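Local coordinates for protein stress response kinase A (Escherichia coli, PDB 1ZYL) that phosphorylates serine and threonine residues on proteins, itself included, using ATP, and probably helps the cell suppress stress linked to reactive oxygen species, at residues R131-G136 with T194-H199; L165-L170 with T298-W303. All coordinates share one frame; numbering follows the deposited sequence.

Interaction 1: R131-G136 with T194-H199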
loop_
_atom_site.group_PDB
_atom_site.type_symbol
_atom_site.label_atom_id
_atom_site.label_comp_id
_atom_site.label_asym_id
_atom_site.label_seq_id
_atom_site.Cartn_x
_atom_site.Cartn_y
_atom_site.Cartn_z
ATOM N N ARG A 131 -1.016 -17.922 -4.122
ATOM C CA ARG A 131 -1.933 -18.564 -3.203
ATOM C C ARG A 131 -2.751 -17.479 -2.506
ATOM O O ARG A 131 -3.893 -17.715 -2.102
ATOM C CB ARG A 131 -1.179 -19.400 -2.170
ATOM C CG ARG A 131 -2.117 -20.161 -1.230
ATOM C CD ARG A 131 -1.379 -20.922 -0.137
ATOM N NE ARG A 131 -0.629 -22.062 -0.656
ATOM C CZ ARG A 131 0.094 -22.882 0.100
ATOM N NH1 ARG A 131 0.742 -23.898 -0.449
ATOM N NH2 ARG A 131 0.174 -22.683 1.408
ATOM N N MET A 132 -2.169 -16.286 -2.385
ATOM C CA MET A 132 -2.854 -15.173 -1.738
ATOM C C MET A 132 -4.039 -14.769 -2.581
ATOM O O MET A 132 -5.165 -14.705 -2.092
ATOM C CB MET A 132 -1.931 -13.968 -1.573
ATOM C CG MET A 132 -2.430 -12.957 -0.539
ATOM S SD MET A 132 -1.768 -11.293 -0.757
ATOM C CE MET A 132 -0.162 -11.478 -0.067
ATOM N N HIS A 133 -3.781 -14.499 -3.857
ATOM C CA HIS A 133 -4.839 -14.103 -4.784
ATOM C C HIS A 133 -5.849 -15.216 -4.986
ATOM O O HIS A 133 -6.986 -14.957 -5.393
ATOM C CB HIS A 133 -4.247 -13.687 -6.126
ATOM C CG HIS A 133 -3.476 -12.410 -6.063
ATOM N ND1 HIS A 133 -3.068 -11.731 -7.187
ATOM C CD2 HIS A 133 -3.044 -11.685 -5.006
ATOM C CE1 HIS A 133 -2.418 -10.639 -6.827
ATOM N NE2 HIS A 133 -2.390 -10.587 -5.508
ATOM N N GLN A 134 -5.426 -16.450 -4.702
ATOM C CA GLN A 134 -6.306 -17.603 -4.814
ATOM C C GLN A 134 -7.394 -17.405 -3.766
ATOM O O GLN A 134 -8.579 -17.608 -4.039
ATOM C CB GLN A 134 -5.540 -18.885 -4.518
ATOM C CG GLN A 134 -6.334 -20.153 -4.780
ATOM C CD GLN A 134 -5.574 -21.407 -4.392
ATOM O OE1 GLN A 134 -5.950 -22.508 -4.777
ATOM N NE2 GLN A 134 -4.509 -21.246 -3.619
ATOM N N THR A 135 -6.973 -17.000 -2.568
ATOM C CA THR A 135 -7.893 -16.730 -1.461
ATOM C C THR A 135 -8.634 -15.456 -1.805
ATOM O O THR A 135 -9.858 -15.427 -1.904
ATOM C CB THR A 135 -7.144 -16.459 -0.141
ATOM O OG1 THR A 135 -6.327 -17.587 0.198
ATOM C CG2 THR A 135 -8.125 -16.200 0.979
ATOM N N GLY A 136 -7.857 -14.401 -1.998
ATOM C CA GLY A 136 -8.415 -13.106 -2.320
ATOM C C GLY A 136 -9.495 -13.116 -3.377
ATOM O O GLY A 136 -10.318 -12.205 -3.417
ATOM N N THR A 194 -10.039 -8.845 -14.141
ATOM C CA THR A 194 -10.573 -9.516 -12.969
ATOM C C THR A 194 -10.202 -8.736 -11.713
ATOM O O THR A 194 -9.083 -8.230 -11.596
ATOM C CB THR A 194 -10.018 -10.960 -12.848
ATOM O OG1 THR A 194 -10.406 -11.723 -14.001
ATOM C CG2 THR A 194 -10.553 -11.638 -11.583
ATOM N N VAL A 195 -11.143 -8.641 -10.779
ATOM C CA VAL A 195 -10.909 -7.917 -9.539
ATOM C C VAL A 195 -10.918 -8.892 -8.374
ATOM O O VAL A 195 -11.705 -9.843 -8.357
ATOM C CB VAL A 195 -11.995 -6.821 -9.301
ATOM C CG1 VAL A 195 -12.502 -6.295 -10.625
ATOM C CG2 VAL A 195 -13.136 -7.363 -8.470
ATOM N N LEU A 196 -10.041 -8.658 -7.403
ATOM C CA LEU A 196 -9.966 -9.517 -6.230
ATOM C C LEU A 196 -9.325 -8.761 -5.081
ATOM O O LEU A 196 -8.788 -7.676 -5.270
ATOM C CB LEU A 196 -9.134 -10.764 -6.528
ATOM C CG LEU A 196 -7.699 -10.412 -6.922
ATOM C CD1 LEU A 196 -6.758 -11.602 -6.722
ATOM C CD2 LEU A 196 -7.708 -9.923 -8.357
ATOM N N ARG A 197 -9.389 -9.347 -3.891
ATOM C CA ARG A 197 -8.802 -8.751 -2.704
ATOM C C ARG A 197 -7.296 -8.809 -2.879
ATOM O O ARG A 197 -6.744 -9.895 -3.044
ATOM C CB ARG A 197 -9.213 -9.536 -1.455
ATOM C CG ARG A 197 -10.546 -9.121 -0.875
ATOM C CD ARG A 197 -11.443 -10.316 -0.581
ATOM N NE ARG A 197 -11.051 -11.128 0.564
ATOM C CZ ARG A 197 -11.437 -12.389 0.729
ATOM N NH1 ARG A 197 -11.059 -13.088 1.786
ATOM N NH2 ARG A 197 -12.195 -12.964 -0.186
ATOM N N LEU A 198 -6.643 -7.645 -2.837
ATOM C CA LEU A 198 -5.194 -7.539 -3.012
ATOM C C LEU A 198 -4.485 -7.114 -1.749
ATOM O O LEU A 198 -5.107 -6.622 -0.810
ATOM C CB LEU A 198 -4.867 -6.495 -4.065
ATOM C CG LEU A 198 -5.490 -6.670 -5.436
ATOM C CD1 LEU A 198 -5.364 -5.370 -6.217
ATOM C CD2 LEU A 198 -4.813 -7.845 -6.142
ATOM N N HIS A 199 -3.169 -7.298 -1.736
ATOM C CA HIS A 199 -2.370 -6.862 -0.605
ATOM C C HIS A 199 -2.412 -5.342 -0.702
ATOM O O HIS A 199 -2.266 -4.644 0.292
ATOM C CB HIS A 199 -0.924 -7.331 -0.727
ATOM C CG HIS A 199 -0.019 -6.728 0.298
ATOM N ND1 HIS A 199 0.075 -7.210 1.585
ATOM C CD2 HIS A 199 0.780 -5.635 0.246
ATOM C CE1 HIS A 199 0.892 -6.438 2.282
ATOM N NE2 HIS A 199 1.331 -5.475 1.493
#
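His133, near the C-terminal end of helix 119-136, is the side chain to follow. Its CG lies anti to the carbonyl carbon (chi1 -69°), and CB meets Leu196 CD1 at 3.3 Å. The same methyl reaches His133 CG at 3.4 Å and also lies against CD2 and ND1; the two side chains cross at about a right angle. ND1 hydrogen-bonds to the hydroxyl of Tyr252. At the tip, Leu198 CD2 packs 3.7 Å from His133 NE2 and touches CE1, while NE2 itself bonds to Asp229 OD1. An alanine here, keeping only CB against Leu196, would remove the imidazole with its bonds to Asp229 and Tyr252 and would probably loosen the packing of Leu198 and the hold on the segment 194-199.

One turn further on, the backbones meet: Arg197 N donates to Gly136 O at 3.0 Å, nearly straight (164°) but from above the carbonyl plane. The two CA atoms are 4.4 Å apart, and a CB on Gly136 would run into Arg197 O. Gly136 CA lies over one face of the Arg197 guanidinium, whose NH1 binds Gln76 and NH2 the carbonyl of Gln139.

Asp229 OD1 also takes the N-H of His199, which opens the His-Gly-Asp sequence ending at Asp201, the inferred proton acceptor. The shared carboxylate would polarise the His133 imidazole and, consistent with the comparable aspartate of other protein kinases, probably helps hold the catalytic loop in shape.

Interaction 2: L165-L170 with T298-W303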
loop_
_atom_site.group_PDB
_atom_site.type_symbol
_atom_site.label_atom_id
_atom_site.label_comp_id
_atom_site.label_asym_id
_atom_site.label_seq_id
_atom_site.Cartn_x
_atom_site.Cartn_y
_atom_site.Cartn_z
ATOM N N LEU A 165 -0.532 24.432 -0.622
ATOM C CA LEU A 165 0.821 23.930 -0.424
ATOM C C LEU A 165 1.662 23.879 -1.699
ATOM O O LEU A 165 2.856 23.588 -1.656
ATOM C CB LEU A 165 0.745 22.548 0.213
ATOM C CG LEU A 165 1.864 22.191 1.180
ATOM C CD1 LEU A 165 2.008 23.293 2.209
ATOM C CD2 LEU A 165 1.545 20.879 1.854
ATOM N N ILE A 166 1.031 24.155 -2.833
ATOM C CA ILE A 166 1.713 24.159 -4.118
ATOM C C ILE A 166 2.080 25.605 -4.432
ATOM O O ILE A 166 1.210 26.464 -4.485
ATOM C CB ILE A 166 0.774 23.639 -5.244
ATOM C CG1 ILE A 166 0.431 22.157 -5.016
ATOM C CG2 ILE A 166 1.422 23.844 -6.604
ATOM C CD1 ILE A 166 -0.688 21.620 -5.916
ATOM N N PRO A 167 3.375 25.904 -4.611
ATOM C CA PRO A 167 3.802 27.274 -4.925
ATOM C C PRO A 167 2.933 27.927 -6.004
ATOM O O PRO A 167 2.757 27.379 -7.097
ATOM C CB PRO A 167 5.241 27.079 -5.389
ATOM C CG PRO A 167 5.727 26.018 -4.465
ATOM C CD PRO A 167 4.544 25.032 -4.393
ATOM N N SER A 168 2.386 29.096 -5.695
ATOM C CA SER A 168 1.531 29.810 -6.640
ATOM C C SER A 168 2.252 30.110 -7.953
ATOM O O SER A 168 3.455 30.382 -7.957
ATOM C CB SER A 168 1.059 31.121 -6.015
ATOM O OG SER A 168 2.171 31.935 -5.658
ATOM N N GLY A 169 1.513 30.088 -9.063
ATOM C CA GLY A 169 2.135 30.364 -10.350
ATOM C C GLY A 169 3.315 29.428 -10.537
ATOM O O GLY A 169 4.483 29.808 -10.458
ATOM N N LEU A 170 2.969 28.180 -10.783
ATOM C CA LEU A 170 3.889 27.073 -10.960
ATOM C C LEU A 170 2.839 25.977 -10.803
ATOM O O LEU A 170 2.972 24.860 -11.301
ATOM C CB LEU A 170 4.914 27.063 -9.828
ATOM C CG LEU A 170 5.556 25.727 -9.453
ATOM C CD1 LEU A 170 7.025 25.920 -9.090
ATOM C CD2 LEU A 170 4.783 25.111 -8.288
ATOM N N THR A 298 7.355 21.572 0.532
ATOM C CA THR A 298 7.033 22.988 0.448
ATOM C C THR A 298 7.746 23.810 -0.629
ATOM O O THR A 298 7.184 24.788 -1.119
ATOM C CB THR A 298 7.239 23.657 1.829
ATOM O OG1 THR A 298 5.957 23.899 2.419
ATOM C CG2 THR A 298 8.012 24.972 1.712
ATOM N N GLY A 299 8.968 23.427 -0.997
ATOM C CA GLY A 299 9.710 24.182 -1.998
ATOM C C GLY A 299 9.262 24.001 -3.439
ATOM O O GLY A 299 8.451 23.128 -3.734
ATOM N N GLU A 300 9.790 24.828 -4.342
ATOM C CA GLU A 300 9.438 24.737 -5.760
ATOM C C GLU A 300 10.129 23.556 -6.402
ATOM O O GLU A 300 9.495 22.770 -7.098
ATOM C CB GLU A 300 9.885 25.961 -6.536
ATOM C CG GLU A 300 9.568 27.280 -5.934
ATOM C CD GLU A 300 10.089 28.388 -6.808
ATOM O OE1 GLU A 300 9.328 28.856 -7.688
ATOM O OE2 GLU A 300 11.272 28.765 -6.634
ATOM N N ASP A 301 11.441 23.460 -6.198
ATOM C CA ASP A 301 12.230 22.372 -6.771
ATOM C C ASP A 301 11.394 21.109 -6.836
ATOM O O ASP A 301 11.272 20.480 -7.883
ATOM C CB ASP A 301 13.482 22.091 -5.928
ATOM C CG ASP A 301 14.512 23.206 -6.005
ATOM O OD1 ASP A 301 14.207 24.328 -5.547
ATOM O OD2 ASP A 301 15.627 22.962 -6.517
ATOM N N TYR A 302 10.805 20.760 -5.703
ATOM C CA TYR A 302 9.982 19.574 -5.604
ATOM C C TYR A 302 8.785 19.585 -6.546
ATOM O O TYR A 302 8.507 18.586 -7.200
ATOM C CB TYR A 302 9.519 19.399 -4.161
ATOM C CG TYR A 302 8.646 18.197 -3.944
ATOM C CD1 TYR A 302 7.266 18.325 -3.865
ATOM C CD2 TYR A 302 9.200 16.921 -3.857
ATOM C CE1 TYR A 302 6.455 17.210 -3.706
ATOM C CE2 TYR A 302 8.401 15.799 -3.700
ATOM C CZ TYR A 302 7.029 15.950 -3.625
ATOM O OH TYR A 302 6.226 14.841 -3.489
ATOM N N TRP A 303 8.073 20.705 -6.623
ATOM C CA TRP A 303 6.915 20.777 -7.510
ATOM C C TRP A 303 7.287 20.941 -8.969
ATOM O O TRP A 303 6.447 20.777 -9.844
ATOM C CB TRP A 303 5.949 21.884 -7.076
ATOM C CG TRP A 303 5.295 21.538 -5.796
ATOM C CD1 TRP A 303 5.706 21.892 -4.550
ATOM C CD2 TRP A 303 4.202 20.631 -5.613
ATOM N NE1 TRP A 303 4.948 21.258 -3.598
ATOM C CE2 TRP A 303 4.016 20.477 -4.222
ATOM C CE3 TRP A 303 3.363 19.930 -6.490
ATOM C CZ2 TRP A 303 3.029 19.650 -3.686
ATOM C CZ3 TRP A 303 2.378 19.105 -5.953
ATOM C CH2 TRP A 303 2.222 18.974 -4.563
#
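Trp303 is the broad surface here, and the loop 165-170 runs across one face of it. Ile166 is the bump over the six-membered ring: with CG1 anti to the carbonyl carbon (chi1 -65°), that methylene sits 3.6 Å from the centroid of the ring, only 10° off its normal, a CH-pi contact. Tyr302 CD1, from the same helix as Trp303, lies against the opposite face, offset toward the rim near NE1.

Pro167 pushes in by the five-membered ring, its CD 3.4 Å from Trp303 CD1. The far corner of the pyrrolidine, CG, fits the bend where the chain turns into the helix, 3.9 Å from Thr298 O and close to Gly299 O. Leu170 then forks: CD2 presses on Trp303 CB at 3.6 Å, while CD1 lies against Glu300 CB at 3.8 Å. At the other end of the loop, Leu165 CD1 reaches Thr298 OG1 at 4.0 Å.

Trp303 NE1 is spoken for by Leu297 O, which steadies the indole. The contact thus joins the loop between helices 149-161 and 171-188 to the first turn of helix 300-316, with Phe174 meeting Trp303 edge-to-face. On helix 266-283, Met282 touches Leu165 and Ile166, and Leu278 touches Trp303.

The two contacts share no helix or strand and lie on opposite sides of the chain's centre, their centres about 39 Å apart. Interaction 1 is fully buried: a helix end meets a short strand beside the probable catalytic loop, and several polar side chains are hydrogen-bonded to residues outside the two segments. Interaction 2 lies further out, away from the active site, and is only partly buried; exposed residues fringe a buried tryptophan. No hydrogen bond crosses between its segments, so contact there rests on shape and apolar surface, whereas interaction 1 adds a backbone hydrogen bond, a histidine and an arginine to its leucines. Along the sequence the pairs alternate, so the chain passes repeatedly between them.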